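PDB 2NYK: M157 from Murid herpesvirus 1, which serves as a mouse cytomegalovirus ligand for Ly49 receptors of natural killer cells and belongs to an MHC class I-like family. Local coordinates for residues 43-48 with 220-225; 180-185 with 263-268; 195-200 with 226-231; 201-206 with 244-249. The protein carries 1 engineered substitution. All coordinates share one frame; numbering follows the deposited sequence.

Interaction 1: 43-48 with 220-225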
loop_
_atom_site.group_PDB
_atom_site.type_symbol
_atom_site.label_atom_id
_atom_site.label_comp_id
_atom_site.label_asym_id
_atom_site.label_seq_id
_atom_site.Cartn_x
_atom_site.Cartn_y
_atom_site.Cartn_z
ATOM N N ASN A 43 4.056 -3.524 -2.609
ATOM C CA ASN A 43 3.008 -3.245 -3.606
ATOM C C ASN A 43 1.576 -3.292 -3.021
ATOM O O ASN A 43 0.626 -3.689 -3.703
ATOM C CB ASN A 43 3.186 -4.170 -4.822
ATOM C CG ASN A 43 2.495 -3.646 -6.069
ATOM O OD1 ASN A 43 2.435 -2.425 -6.321
ATOM N ND2 ASN A 43 1.964 -4.563 -6.855
ATOM N N GLY A 44 1.425 -2.869 -1.759
ATOM C CA GLY A 44 0.110 -2.870 -1.107
ATOM C C GLY A 44 -0.446 -1.472 -1.019
ATOM O O GLY A 44 0.012 -0.582 -1.721
ATOM N N ARG A 45 -1.416 -1.259 -0.133
ATOM C CA ARG A 45 -1.998 0.074 0.043
ATOM C C ARG A 45 -0.998 0.961 0.771
ATOM O O ARG A 45 -0.071 0.459 1.391
ATOM C CB ARG A 45 -3.281 -0.005 0.895
ATOM C CG ARG A 45 -4.138 -1.265 0.685
ATOM C CD ARG A 45 -4.811 -1.361 -0.690
ATOM N NE ARG A 45 -5.673 -0.207 -0.984
ATOM C CZ ARG A 45 -6.964 -0.066 -0.643
ATOM N NH1 ARG A 45 -7.638 -1.001 0.041
ATOM N NH2 ARG A 45 -7.595 1.058 -0.991
ATOM N N PRO A 46 -1.157 2.285 0.670
ATOM C CA PRO A 46 -0.249 3.161 1.374
ATOM C C PRO A 46 -0.314 3.022 2.885
ATOM O O PRO A 46 -1.389 2.842 3.475
ATOM C CB PRO A 46 -0.701 4.562 0.952
ATOM C CG PRO A 46 -1.325 4.340 -0.435
ATOM C CD PRO A 46 -2.082 3.036 -0.208
ATOM N N VAL A 47 0.847 3.118 3.499
ATOM C CA VAL A 47 0.933 3.054 4.971
ATOM C C VAL A 47 1.357 4.410 5.576
ATOM O O VAL A 47 1.354 4.597 6.807
ATOM C CB VAL A 47 1.869 1.914 5.425
ATOM C CG1 VAL A 47 1.231 0.548 5.090
ATOM C CG2 VAL A 47 3.234 2.053 4.803
ATOM N N VAL A 48 1.708 5.346 4.694
ATOM C CA VAL A 48 2.044 6.733 5.080
ATOM C C VAL A 48 1.497 7.664 4.012
ATOM O O VAL A 48 1.786 7.482 2.814
ATOM C CB VAL A 48 3.594 6.967 5.187
ATOM C CG1 VAL A 48 3.877 8.435 5.652
ATOM C CG2 VAL A 48 4.238 5.995 6.157
ATOM N N ASP A 220 -14.947 -0.298 -0.525
ATOM C CA ASP A 220 -13.566 -0.476 -0.131
ATOM C C ASP A 220 -13.193 0.767 0.658
ATOM O O ASP A 220 -12.957 1.825 0.080
ATOM C CB ASP A 220 -12.691 -0.628 -1.386
ATOM C CG ASP A 220 -11.221 -0.902 -1.071
ATOM O OD1 ASP A 220 -10.684 -0.347 -0.084
ATOM O OD2 ASP A 220 -10.595 -1.656 -1.851
ATOM N N GLU A 221 -13.192 0.645 1.981
ATOM C CA GLU A 221 -12.757 1.725 2.860
ATOM C C GLU A 221 -11.386 1.368 3.429
ATOM O O GLU A 221 -11.153 0.240 3.867
ATOM C CB GLU A 221 -13.758 1.917 3.996
ATOM C CG GLU A 221 -15.098 2.496 3.565
ATOM C CD GLU A 221 -16.186 2.327 4.611
ATOM O OE1 GLU A 221 -17.174 3.098 4.567
ATOM O OE2 GLU A 221 -16.060 1.421 5.467
ATOM N N SER A 222 -10.469 2.318 3.414
ATOM C CA SER A 222 -9.130 2.040 3.897
ATOM C C SER A 222 -8.521 3.271 4.546
ATOM O O SER A 222 -8.832 4.409 4.175
ATOM C CB SER A 222 -8.233 1.537 2.765
ATOM O OG SER A 222 -7.871 2.583 1.881
ATOM N N THR A 223 -7.690 3.012 5.543
ATOM C CA THR A 223 -6.882 4.029 6.207
ATOM C C THR A 223 -5.462 3.456 6.220
ATOM O O THR A 223 -5.259 2.321 5.815
ATOM C CB THR A 223 -7.364 4.276 7.664
ATOM O OG1 THR A 223 -7.184 3.075 8.424
ATOM C CG2 THR A 223 -8.836 4.664 7.693
ATOM N N VAL A 224 -4.477 4.217 6.677
ATOM C CA VAL A 224 -3.122 3.673 6.776
ATOM C C VAL A 224 -3.091 2.462 7.741
ATOM O O VAL A 224 -2.152 1.634 7.719
ATOM C CB VAL A 224 -2.093 4.755 7.160
ATOM C CG1 VAL A 224 -1.991 5.815 6.034
ATOM C CG2 VAL A 224 -2.449 5.420 8.514
ATOM N N ASP A 225 -4.130 2.357 8.568
ATOM C CA ASP A 225 -4.195 1.318 9.594
ATOM C C ASP A 225 -5.003 0.061 9.280
ATOM O O ASP A 225 -4.773 -0.967 9.901
ATOM C CB ASP A 225 -4.653 1.916 10.926
ATOM C CG ASP A 225 -3.585 2.762 11.555
ATOM O OD1 ASP A 225 -2.457 2.267 11.725
ATOM O OD2 ASP A 225 -3.852 3.929 11.852
HETATM O O HOH W 1 -10.175 2.412 -0.445
HETATM O O HOH W 2 -4.028 3.107 2.946
HETATM O O HOH W 3 -2.266 0.318 5.122
#
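Arg45 and Asp220 meet tip to tip in a salt bridge. NH1 of Arg45 gives a hydrogen of its guanidinium edge to the syn lone pair of Asp220 OD1 (3.1 Å, 156° at the hydrogen), although the two flat groups stand 85° apart. The long arginine chain, bent at chi2 and chi3, can span this distance; its NH1 also binds Gln227 OE1. Ser222 OG sits over one guanidinium face, 3.3 Å from Arg45 NH2 but too poorly angled to count as a hydrogen bond.

Water completes the polar contacts. Water 1 accepts from Arg45 NH2 (3.0 Å) and donates to Asp220 OD1 (2.8 Å), giving that oxygen a second donor. Pro46 O accepts from two waters, of which water 3 also donates to Val224 O (2.9 Å).

Val224 lays its side chain against backbone: its CB lies 3.5 Å from Val47 O and its CG1 4.0 Å from Val48 N. The side chain of Val47 turns instead to Trp164 of helix 157-173. A water-bridged, partly buried seam of this kind fits the junction of an MHC class I-like molecule, where the platform sheet adjoins the immunoglobulin-like domain.

Interaction 2: 180-185 with 263-268. With NAG (2-acetamido-2-deoxy-beta-D-glucopyranose), chain C.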
loop_
_atom_site.group_PDB
_atom_site.type_symbol
_atom_site.label_atom_id
_atom_site.label_comp_id
_atom_site.label_asym_id
_atom_site.label_seq_id
_atom_site.Cartn_x
_atom_site.Cartn_y
_atom_site.Cartn_z
ATOM N N THR A 180 -7.632 -12.257 9.688
ATOM C CA THR A 180 -8.663 -11.606 8.889
ATOM C C THR A 180 -10.048 -11.796 9.525
ATOM O O THR A 180 -10.449 -12.926 9.816
ATOM C CB THR A 180 -8.642 -12.161 7.448
ATOM O OG1 THR A 180 -7.304 -12.064 6.929
ATOM C CG2 THR A 180 -9.606 -11.387 6.553
ATOM N N GLU A 181 -10.764 -10.704 9.780
ATOM C CA GLU A 181 -12.062 -10.812 10.453
ATOM C C GLU A 181 -13.169 -10.673 9.428
ATOM O O GLU A 181 -13.042 -9.866 8.532
ATOM C CB GLU A 181 -12.187 -9.762 11.547
ATOM C CG GLU A 181 -11.047 -9.858 12.582
ATOM C CD GLU A 181 -10.974 -8.668 13.518
ATOM O OE1 GLU A 181 -11.453 -7.567 13.154
ATOM O OE2 GLU A 181 -10.447 -8.848 14.638
ATOM N N VAL A 182 -14.238 -11.468 9.569
ATOM C CA VAL A 182 -15.342 -11.534 8.595
ATOM C C VAL A 182 -16.724 -11.574 9.266
ATOM O O VAL A 182 -17.015 -12.458 10.066
ATOM C CB VAL A 182 -15.167 -12.730 7.618
ATOM C CG1 VAL A 182 -16.291 -12.765 6.576
ATOM C CG2 VAL A 182 -13.814 -12.646 6.928
ATOM N N GLU A 183 -17.548 -10.579 8.948
ATOM C CA GLU A 183 -18.923 -10.492 9.408
ATOM C C GLU A 183 -19.817 -10.810 8.220
ATOM O O GLU A 183 -19.992 -9.975 7.317
ATOM C CB GLU A 183 -19.219 -9.093 9.947
ATOM C CG GLU A 183 -18.342 -8.713 11.145
ATOM C CD GLU A 183 -18.309 -7.230 11.427
ATOM O OE1 GLU A 183 -17.757 -6.456 10.618
ATOM O OE2 GLU A 183 -18.816 -6.823 12.490
ATOM N N PHE A 184 -20.351 -12.035 8.216
ATOM C CA PHE A 184 -21.162 -12.537 7.115
ATOM C C PHE A 184 -22.522 -12.958 7.671
ATOM O O PHE A 184 -22.643 -14.000 8.334
ATOM C CB PHE A 184 -20.440 -13.693 6.403
ATOM C CG PHE A 184 -21.179 -14.249 5.205
ATOM C CD1 PHE A 184 -21.901 -13.421 4.352
ATOM C CD2 PHE A 184 -21.118 -15.611 4.916
ATOM C CE1 PHE A 184 -22.572 -13.944 3.254
ATOM C CE2 PHE A 184 -21.788 -16.149 3.819
ATOM C CZ PHE A 184 -22.513 -15.310 2.982
ATOM N N TRP A 185 -23.531 -12.116 7.417
ATOM C CA TRP A 185 -24.870 -12.346 7.959
ATOM C C TRP A 185 -25.967 -11.997 6.941
ATOM O O TRP A 185 -25.665 -11.498 5.841
ATOM C CB TRP A 185 -25.047 -11.570 9.267
ATOM C CG TRP A 185 -25.238 -10.087 9.133
ATOM C CD1 TRP A 185 -26.387 -9.392 9.372
ATOM C CD2 TRP A 185 -24.246 -9.109 8.765
ATOM N NE1 TRP A 185 -26.185 -8.050 9.168
ATOM C CE2 TRP A 185 -24.881 -7.846 8.789
ATOM C CE3 TRP A 185 -22.887 -9.177 8.415
ATOM C CZ2 TRP A 185 -24.202 -6.656 8.479
ATOM C CZ3 TRP A 185 -22.212 -7.988 8.100
ATOM C CH2 TRP A 185 -22.869 -6.750 8.141
ATOM N N ARG A 263 -15.839 -13.684 12.397
ATOM C CA ARG A 263 -15.276 -15.027 12.235
ATOM C C ARG A 263 -14.040 -14.969 11.317
ATOM O O ARG A 263 -13.827 -13.978 10.649
ATOM C CB ARG A 263 -16.351 -15.950 11.637
ATOM C CG ARG A 263 -17.725 -15.707 12.255
ATOM C CD ARG A 263 -18.601 -16.939 12.323
ATOM N NE ARG A 263 -18.862 -17.577 11.035
ATOM C CZ ARG A 263 -19.874 -17.280 10.215
ATOM N NH1 ARG A 263 -20.730 -16.297 10.500
ATOM N NH2 ARG A 263 -20.026 -17.967 9.089
ATOM N N VAL A 264 -13.228 -16.024 11.287
ATOM C CA VAL A 264 -12.069 -16.066 10.384
ATOM C C VAL A 264 -12.360 -16.964 9.166
ATOM O O VAL A 264 -13.046 -17.985 9.301
ATOM C CB VAL A 264 -10.757 -16.532 11.097
ATOM C CG1 VAL A 264 -10.349 -15.557 12.231
ATOM C CG2 VAL A 264 -10.880 -17.940 11.616
ATOM N N PRO A 265 -11.845 -16.593 7.972
ATOM C CA PRO A 265 -12.042 -17.505 6.829
ATOM C C PRO A 265 -11.399 -18.873 7.053
ATOM O O PRO A 265 -10.381 -18.979 7.742
ATOM C CB PRO A 265 -11.360 -16.779 5.660
ATOM C CG PRO A 265 -11.280 -15.322 6.091
ATOM C CD PRO A 265 -11.087 -15.385 7.592
ATOM N N VAL A 266 -12.027 -19.905 6.488
ATOM C CA VAL A 266 -11.528 -21.280 6.512
ATOM C C VAL A 266 -10.920 -21.576 5.143
ATOM O O VAL A 266 -11.474 -21.171 4.118
ATOM C CB VAL A 266 -12.685 -22.284 6.802
ATOM C CG1 VAL A 266 -12.200 -23.726 6.740
ATOM C CG2 VAL A 266 -13.322 -21.994 8.160
ATOM N N ASN A 267 -9.781 -22.272 5.127
ATOM C CA ASN A 267 -9.079 -22.540 3.880
ATOM C C ASN A 267 -9.948 -23.359 2.929
ATOM O O ASN A 267 -10.248 -24.522 3.202
ATOM C CB ASN A 267 -7.746 -23.248 4.151
ATOM C CG ASN A 267 -6.782 -23.177 2.962
ATOM O OD1 ASN A 267 -5.673 -23.713 3.030
ATOM N ND2 ASN A 267 -7.192 -22.511 1.871
ATOM N N ILE A 268 -10.374 -22.726 1.835
ATOM C CA ILE A 268 -11.238 -23.370 0.835
ATOM C C ILE A 268 -11.288 -22.600 -0.486
ATOM O O ILE A 268 -10.695 -23.019 -1.486
ATOM C CB ILE A 268 -12.649 -23.598 1.392
HETATM C C1 NAG C . -31.458 -4.742 8.940
HETATM C C2 NAG C . -30.486 -3.634 8.562
HETATM C C3 NAG C . -30.771 -2.353 9.344
HETATM C C4 NAG C . -32.240 -1.940 9.175
HETATM C C5 NAG C . -33.173 -3.133 9.466
HETATM C C6 NAG C . -34.636 -2.765 9.191
HETATM C C7 NAG C . -28.367 -4.467 7.753
HETATM C C8 NAG C . -27.155 -5.277 8.123
HETATM N N2 NAG C . -29.124 -4.088 8.783
HETATM O O3 NAG C . -29.886 -1.353 8.868
HETATM O O4 NAG C . -32.549 -0.842 10.017
HETATM O O5 NAG C . -32.790 -4.282 8.696
HETATM O O6 NAG C . -35.448 -3.929 9.114
HETATM O O7 NAG C . -28.611 -4.184 6.563
#
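Val182 N donates to Arg263 O over 2.8 Å, the shortest polar bond between the two segments, with the donor in the carbonyl plane although the N-H itself is bent (131°). The return bond, Arg263 N to Val182 O, is 2.9 Å long and straighter (155°). Together they make Val182 and Arg263 an antiparallel hydrogen-bonded pair. Pro265, which has no N-H, cannot extend the ladder to Thr180 O; that oxygen instead receives a CA-H...O contact from Val264 CA (3.6 Å).

The proline ring still packs: its CG lies 3.8 Å from Val182 CG2, the branch set beside the backbone N, and the two side chains cross obliquely. Pro265 CD also approaches Thr180 O (3.4 Å). A branched valine and a compact ring suit this buried place, which Val253 and Met177 help to line.

Arg263 lays CB and CG near Val182 O and carries its charge onward, where NH2 is hydrogen-bonded to Pro255 O; NH1 of Arg263 stands obliquely at 3.7 Å from Phe184 O, too far for a firm bond. Farther along the strand, the edge of the Trp185 ring meets a sugar: the acetamido methyl C8 of the N-acetylglucosamine lies near the ring plane, 3.1 Å from Trp185 NE1, an unusually short approach whose detail is doubtful.

The chemistry implies a short antiparallel pairing of backbones. Two hydrogen bonds fix the register, while proline adds no further N-H yet keeps an apolar contact with the neighbouring strand.

Interaction 3: 195-200 with 226-231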
loop_
_atom_site.group_PDB
_atom_site.type_symbol
_atom_site.label_atom_id
_atom_site.label_comp_id
_atom_site.label_asym_id
_atom_site.label_seq_id
_atom_site.Cartn_x
_atom_site.Cartn_y
_atom_site.Cartn_z
ATOM N N VAL A 195 -18.623 -8.227 5.465
ATOM C CA VAL A 195 -17.673 -7.179 5.792
ATOM C C VAL A 195 -16.371 -7.836 6.234
ATOM O O VAL A 195 -16.335 -8.547 7.246
ATOM C CB VAL A 195 -18.190 -6.249 6.920
ATOM C CG1 VAL A 195 -17.165 -5.176 7.230
ATOM C CG2 VAL A 195 -19.555 -5.644 6.560
ATOM N N VAL A 196 -15.306 -7.606 5.466
ATOM C CA VAL A 196 -13.990 -8.156 5.793
ATOM C C VAL A 196 -13.033 -7.053 6.247
ATOM O O VAL A 196 -12.844 -6.086 5.531
ATOM C CB VAL A 196 -13.421 -8.939 4.584
ATOM C CG1 VAL A 196 -12.030 -9.498 4.886
ATOM C CG2 VAL A 196 -14.374 -10.072 4.212
ATOM N N THR A 197 -12.456 -7.224 7.444
ATOM C CA THR A 197 -11.537 -6.291 8.087
ATOM C C THR A 197 -10.132 -6.868 8.182
ATOM O O THR A 197 -9.927 -8.013 8.638
ATOM C CB THR A 197 -12.037 -5.927 9.527
ATOM O OG1 THR A 197 -13.382 -5.446 9.448
ATOM C CG2 THR A 197 -11.165 -4.836 10.155
ATOM N N SER A 198 -9.158 -6.079 7.732
ATOM C CA SER A 198 -7.767 -6.474 7.785
ATOM C C SER A 198 -6.940 -5.336 8.292
ATOM O O SER A 198 -7.152 -4.182 7.922
ATOM C CB SER A 198 -7.291 -6.878 6.379
ATOM O OG SER A 198 -5.911 -7.163 6.370
ATOM N N ARG A 199 -5.968 -5.657 9.143
ATOM C CA ARG A 199 -5.079 -4.662 9.666
ATOM C C ARG A 199 -3.789 -4.626 8.841
ATOM O O ARG A 199 -2.820 -4.032 9.244
ATOM C CB ARG A 199 -4.779 -4.928 11.149
ATOM C CG ARG A 199 -6.038 -4.883 12.034
ATOM C CD ARG A 199 -5.704 -4.635 13.496
ATOM N NE ARG A 199 -4.688 -5.559 14.007
ATOM C CZ ARG A 199 -4.045 -5.418 15.169
ATOM N NH1 ARG A 199 -4.317 -4.395 15.973
ATOM N NH2 ARG A 199 -3.139 -6.315 15.542
ATOM N N SER A 200 -3.801 -5.272 7.685
ATOM C CA SER A 200 -2.671 -5.233 6.786
ATOM C C SER A 200 -2.980 -4.344 5.588
ATOM O O SER A 200 -4.141 -4.014 5.324
ATOM C CB SER A 200 -2.307 -6.655 6.332
ATOM O OG SER A 200 -1.201 -6.609 5.432
ATOM N N CYS A 226 -5.968 0.134 8.373
ATOM C CA CYS A 226 -6.777 -1.038 8.086
ATOM C C CYS A 226 -7.608 -0.924 6.815
ATOM O O CYS A 226 -7.781 0.146 6.260
ATOM C CB CYS A 226 -7.708 -1.364 9.263
ATOM S SG CYS A 226 -9.024 -0.194 9.482
ATOM N N GLN A 227 -8.119 -2.053 6.362
ATOM C CA GLN A 227 -8.970 -2.068 5.182
ATOM C C GLN A 227 -10.267 -2.721 5.550
ATOM O O GLN A 227 -10.283 -3.762 6.220
ATOM C CB GLN A 227 -8.332 -2.872 4.078
ATOM C CG GLN A 227 -6.929 -2.467 3.667
ATOM C CD GLN A 227 -6.462 -3.350 2.553
ATOM O OE1 GLN A 227 -7.041 -3.352 1.456
ATOM N NE2 GLN A 227 -5.465 -4.172 2.841
ATOM N N ILE A 228 -11.367 -2.122 5.118
ATOM C CA ILE A 228 -12.663 -2.702 5.366
ATOM C C ILE A 228 -13.369 -2.805 4.028
ATOM O O ILE A 228 -13.730 -1.787 3.405
ATOM C CB ILE A 228 -13.484 -1.896 6.407
ATOM C CG1 ILE A 228 -12.696 -1.779 7.733
ATOM C CG2 ILE A 228 -14.876 -2.530 6.594
ATOM C CD1 ILE A 228 -13.389 -0.963 8.817
ATOM N N LEU A 229 -13.537 -4.050 3.576
ATOM C CA LEU A 229 -14.203 -4.312 2.308
ATOM C C LEU A 229 -15.553 -4.971 2.549
ATOM O O LEU A 229 -15.649 -6.022 3.201
ATOM C CB LEU A 229 -13.315 -5.160 1.382
ATOM C CG LEU A 229 -12.249 -4.447 0.535
ATOM C CD1 LEU A 229 -11.162 -3.689 1.360
ATOM C CD2 LEU A 229 -11.593 -5.483 -0.380
ATOM N N THR A 230 -16.602 -4.318 2.053
ATOM C CA THR A 230 -17.977 -4.759 2.271
ATOM C C THR A 230 -18.610 -5.097 0.920
ATOM O O THR A 230 -18.473 -4.342 -0.033
ATOM C CB THR A 230 -18.818 -3.643 2.938
ATOM O OG1 THR A 230 -18.193 -3.203 4.153
ATOM C CG2 THR A 230 -20.253 -4.109 3.226
ATOM N N VAL A 231 -19.274 -6.250 0.850
ATOM C CA VAL A 231 -20.023 -6.672 -0.325
ATOM C C VAL A 231 -21.434 -7.027 0.126
ATOM O O VAL A 231 -21.639 -7.921 0.969
ATOM C CB VAL A 231 -19.364 -7.863 -1.092
ATOM C CG1 VAL A 231 -19.064 -8.999 -0.170
ATOM C CG2 VAL A 231 -20.287 -8.373 -2.214
#
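Val196 and Leu229 form a hydrogen-bonded pair in the antiparallel sheet of the probable immunoglobulin-like domain, where strand segments 195-198 and 227-231 run antiparallel, 168° between their directions. The bond from Val196 N to Leu229 O is nearly straight (2.8 Å, 178°), and Ser198 pairs with Gln227 in the same way. The side chains of these four residues face the buried interior: Val196 and Leu229, both aliphatic, pack against Phe204 and Val206 of strand 204-208, and they hardly touch each other.

The other face, bearing Val195, Thr197, Ile228 and Thr230, is partly exposed apart from buried Val195. Here neighbours touch laterally. Val195 CG1 meets Ile228 CG2 at 3.6 Å, and Val195 CG2 lies beside Thr230 OG1 (3.7 Å), the two side chains pointing the same way. Beta-branched residues suit such an extended strand, and threonine tolerates the more open side.

Past Ser198 the strand pairing ends. Arg199 is exposed, while Ser198 OG accepts from Ser200 N in an ST turn. Gln227 extends the contact past the paired residues: with its chain extended beyond CG, it sends NE2 to Ser200 O (2.8 Å), the oxygen in its amide plane but the donor 37° above the carbonyl plane.

Interaction 4: 201-206 with 244-249. With FUC (alpha-L-fucopyranose), chain B.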
loop_
_atom_site.group_PDB
_atom_site.type_symbol
_atom_site.label_atom_id
_atom_site.label_comp_id
_atom_site.label_asym_id
_atom_site.label_seq_id
_atom_site.Cartn_x
_atom_site.Cartn_y
_atom_site.Cartn_z
ATOM N N ASN A 201 -1.937 -3.913 4.889
ATOM C CA ASN A 201 -2.093 -3.124 3.667
ATOM C C ASN A 201 -2.067 -4.033 2.442
ATOM O O ASN A 201 -2.097 -3.561 1.313
ATOM C CB ASN A 201 -1.006 -2.051 3.553
ATOM C CG ASN A 201 0.366 -2.652 3.214
ATOM O OD1 ASN A 201 0.765 -3.673 3.819
ATOM N ND2 ASN A 201 1.071 -2.065 2.229
ATOM N N VAL A 202 -1.987 -5.342 2.671
ATOM C CA VAL A 202 -1.960 -6.307 1.582
ATOM C C VAL A 202 -3.325 -6.298 0.878
ATOM O O VAL A 202 -4.368 -6.371 1.544
ATOM C CB VAL A 202 -1.602 -7.737 2.108
ATOM C CG1 VAL A 202 -1.830 -8.758 1.031
ATOM C CG2 VAL A 202 -0.125 -7.791 2.567
ATOM N N PRO A 203 -3.334 -6.136 -0.458
ATOM C CA PRO A 203 -4.604 -6.178 -1.153
ATOM C C PRO A 203 -5.341 -7.515 -1.092
ATOM O O PRO A 203 -4.734 -8.589 -1.000
ATOM C CB PRO A 203 -4.224 -5.784 -2.596
ATOM C CG PRO A 203 -2.980 -4.975 -2.436
ATOM C CD PRO A 203 -2.242 -5.756 -1.378
ATOM N N PHE A 204 -6.667 -7.450 -1.100
ATOM C CA PHE A 204 -7.467 -8.684 -1.116
ATOM C C PHE A 204 -8.831 -8.379 -1.705
ATOM O O PHE A 204 -9.208 -7.202 -1.802
ATOM C CB PHE A 204 -7.590 -9.272 0.309
ATOM C CG PHE A 204 -8.391 -8.422 1.263
ATOM C CD1 PHE A 204 -9.769 -8.594 1.383
ATOM C CD2 PHE A 204 -7.762 -7.432 2.032
ATOM C CE1 PHE A 204 -10.513 -7.774 2.253
ATOM C CE2 PHE A 204 -8.502 -6.615 2.912
ATOM C CZ PHE A 204 -9.847 -6.786 3.036
ATOM N N THR A 205 -9.575 -9.414 -2.103
ATOM C CA THR A 205 -10.919 -9.202 -2.655
ATOM C C THR A 205 -11.941 -10.036 -1.903
ATOM O O THR A 205 -11.601 -11.057 -1.316
ATOM C CB THR A 205 -11.013 -9.518 -4.182
ATOM O OG1 THR A 205 -10.780 -10.914 -4.391
ATOM C CG2 THR A 205 -10.011 -8.725 -4.976
ATOM N N VAL A 206 -13.186 -9.568 -1.894
ATOM C CA VAL A 206 -14.285 -10.238 -1.205
ATOM C C VAL A 206 -15.397 -10.488 -2.228
ATOM O O VAL A 206 -15.830 -9.561 -2.951
ATOM C CB VAL A 206 -14.832 -9.406 -0.037
ATOM C CG1 VAL A 206 -15.906 -10.183 0.740
ATOM C CG2 VAL A 206 -13.715 -9.019 0.893
ATOM N N THR A 244 -10.105 -13.582 -0.977
ATOM C CA THR A 244 -8.909 -13.950 -1.722
ATOM C C THR A 244 -7.853 -12.885 -1.517
ATOM O O THR A 244 -8.083 -11.704 -1.803
ATOM C CB THR A 244 -9.208 -14.142 -3.245
ATOM O OG1 THR A 244 -10.372 -14.968 -3.406
ATOM C CG2 THR A 244 -8.016 -14.775 -3.966
ATOM N N SER A 245 -6.696 -13.324 -1.030
ATOM C CA SER A 245 -5.574 -12.451 -0.711
ATOM C C SER A 245 -4.458 -12.460 -1.766
ATOM O O SER A 245 -4.079 -13.513 -2.278
ATOM C CB SER A 245 -4.992 -12.854 0.637
ATOM O OG SER A 245 -3.840 -12.095 0.927
ATOM N N SER A 246 -3.926 -11.269 -2.054
ATOM C CA SER A 246 -2.729 -11.100 -2.902
ATOM C C SER A 246 -1.546 -11.907 -2.368
ATOM O O SER A 246 -0.630 -12.256 -3.114
ATOM C CB SER A 246 -2.331 -9.631 -2.965
ATOM O OG SER A 246 -3.232 -8.939 -3.822
ATOM N N LEU A 247 -1.584 -12.197 -1.072
ATOM C CA LEU A 247 -0.552 -12.968 -0.397
ATOM C C LEU A 247 -0.508 -14.401 -0.929
ATOM O O LEU A 247 0.489 -15.095 -0.763
ATOM C CB LEU A 247 -0.802 -12.938 1.118
ATOM C CG LEU A 247 0.351 -13.185 2.088
ATOM C CD1 LEU A 247 1.385 -12.078 2.017
ATOM C CD2 LEU A 247 -0.185 -13.317 3.490
ATOM N N GLY A 248 -1.588 -14.818 -1.589
ATOM C CA GLY A 248 -1.663 -16.114 -2.239
ATOM C C GLY A 248 -2.580 -17.117 -1.558
ATOM O O GLY A 248 -2.331 -18.320 -1.632
ATOM N N TRP A 249 -3.638 -16.639 -0.901
ATOM C CA TRP A 249 -4.591 -17.530 -0.245
ATOM C C TRP A 249 -6.052 -17.187 -0.503
ATOM O O TRP A 249 -6.394 -16.044 -0.840
ATOM C CB TRP A 249 -4.304 -17.659 1.265
ATOM C CG TRP A 249 -4.501 -16.393 2.103
ATOM C CD1 TRP A 249 -3.525 -15.553 2.551
ATOM C CD2 TRP A 249 -5.743 -15.868 2.611
ATOM N NE1 TRP A 249 -4.077 -14.531 3.306
ATOM C CE2 TRP A 249 -5.436 -14.705 3.359
ATOM C CE3 TRP A 249 -7.082 -16.266 2.512
ATOM C CZ2 TRP A 249 -6.422 -13.931 3.985
ATOM C CZ3 TRP A 249 -8.063 -15.489 3.132
ATOM C CH2 TRP A 249 -7.723 -14.338 3.857
HETATM C C1 FUC B . -1.215 -19.897 6.497
HETATM C C2 FUC B . -2.375 -19.290 5.704
HETATM C C3 FUC B . -2.201 -17.772 5.669
HETATM C C4 FUC B . -0.878 -17.435 4.974
HETATM C C5 FUC B . 0.280 -18.149 5.696
HETATM C C6 FUC B . 1.619 -17.964 4.983
HETATM O O2 FUC B . -3.618 -19.626 6.283
HETATM O O3 FUC B . -3.320 -17.152 5.055
HETATM O O4 FUC B . -0.927 -17.814 3.615
HETATM O O5 FUC B . 0.016 -19.546 5.871
HETATM O O HOH W 4 -12.533 -13.474 -3.138
#
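Phe204 touches Ser245 through CB, which lies 3.9 Å from Ser245 CA, and turns its ring inward, with Val202 O and Val206 CG2 at the ring edge. In what is probably the immunoglobulin-like domain, strand 204-208 pairs here with strand 241-245, antiparallel, just before the latter's beta turn and G1 bulge into strand 249-253. Chi1 of 67° puts CG of Phe204 between the backbone N and the carbonyl carbon, directing it toward the core rather than across the contact. The second flat group, Trp249, has Ser245 CB over one face, 3.2 Å above the plane, and fucose O3 over the opposite face (3.0 Å), both toward the rim. That fucose is hydrogen-bonded to Met177 N.

Gly248, with its positive phi of 109°, suits the bulge, where a CB would jam against the preceding carbonyl. Ser245 OG accepts from Leu247 N in an ST turn, bracing the corner.

Across the pair, Thr205 and Thr244 exchange backbone bonds, the shorter from Thr205 N to Thr244 O (2.7 Å). Pro203 O accepts from Ser246 N (3.0 Å) and weakly from Ser246 OG: proline lacks an N-H to give, but its carbonyl binds the turn. Val202 CG1 packs loosely on Leu247 CB (4.3 Å). On the solvent side, Thr205 and Thr244 point the same way, their side chains nearest at 3.8 Å between Thr205 OG1 and Thr244 CB.

In the fold
Interactions 2, 3 and 4 lie within one antiparallel sheet, whereas interaction 1 joins that sheet's edge strand 217-222 to the other sheet through strand 46-51. Interactions 1 and 3 share a polar link, Arg45 NH1 to Gln227 OE1 at 2.8 Å. Gln227 NE2 then reaches Val202 O of interaction 4, also at 2.8 Å, and Arg45 N bonds to Asn201 O, tying the domain junction to the loop ahead of strand 204-208. Interactions 2 and 3 are joined by backbone bonds between neighbouring strands, such as Glu181 O to Thr197 N. The sugars lie away from the junction: the fucose sets O3 over a face of Trp249 in interaction 4, not far from Thr180 of interaction 2.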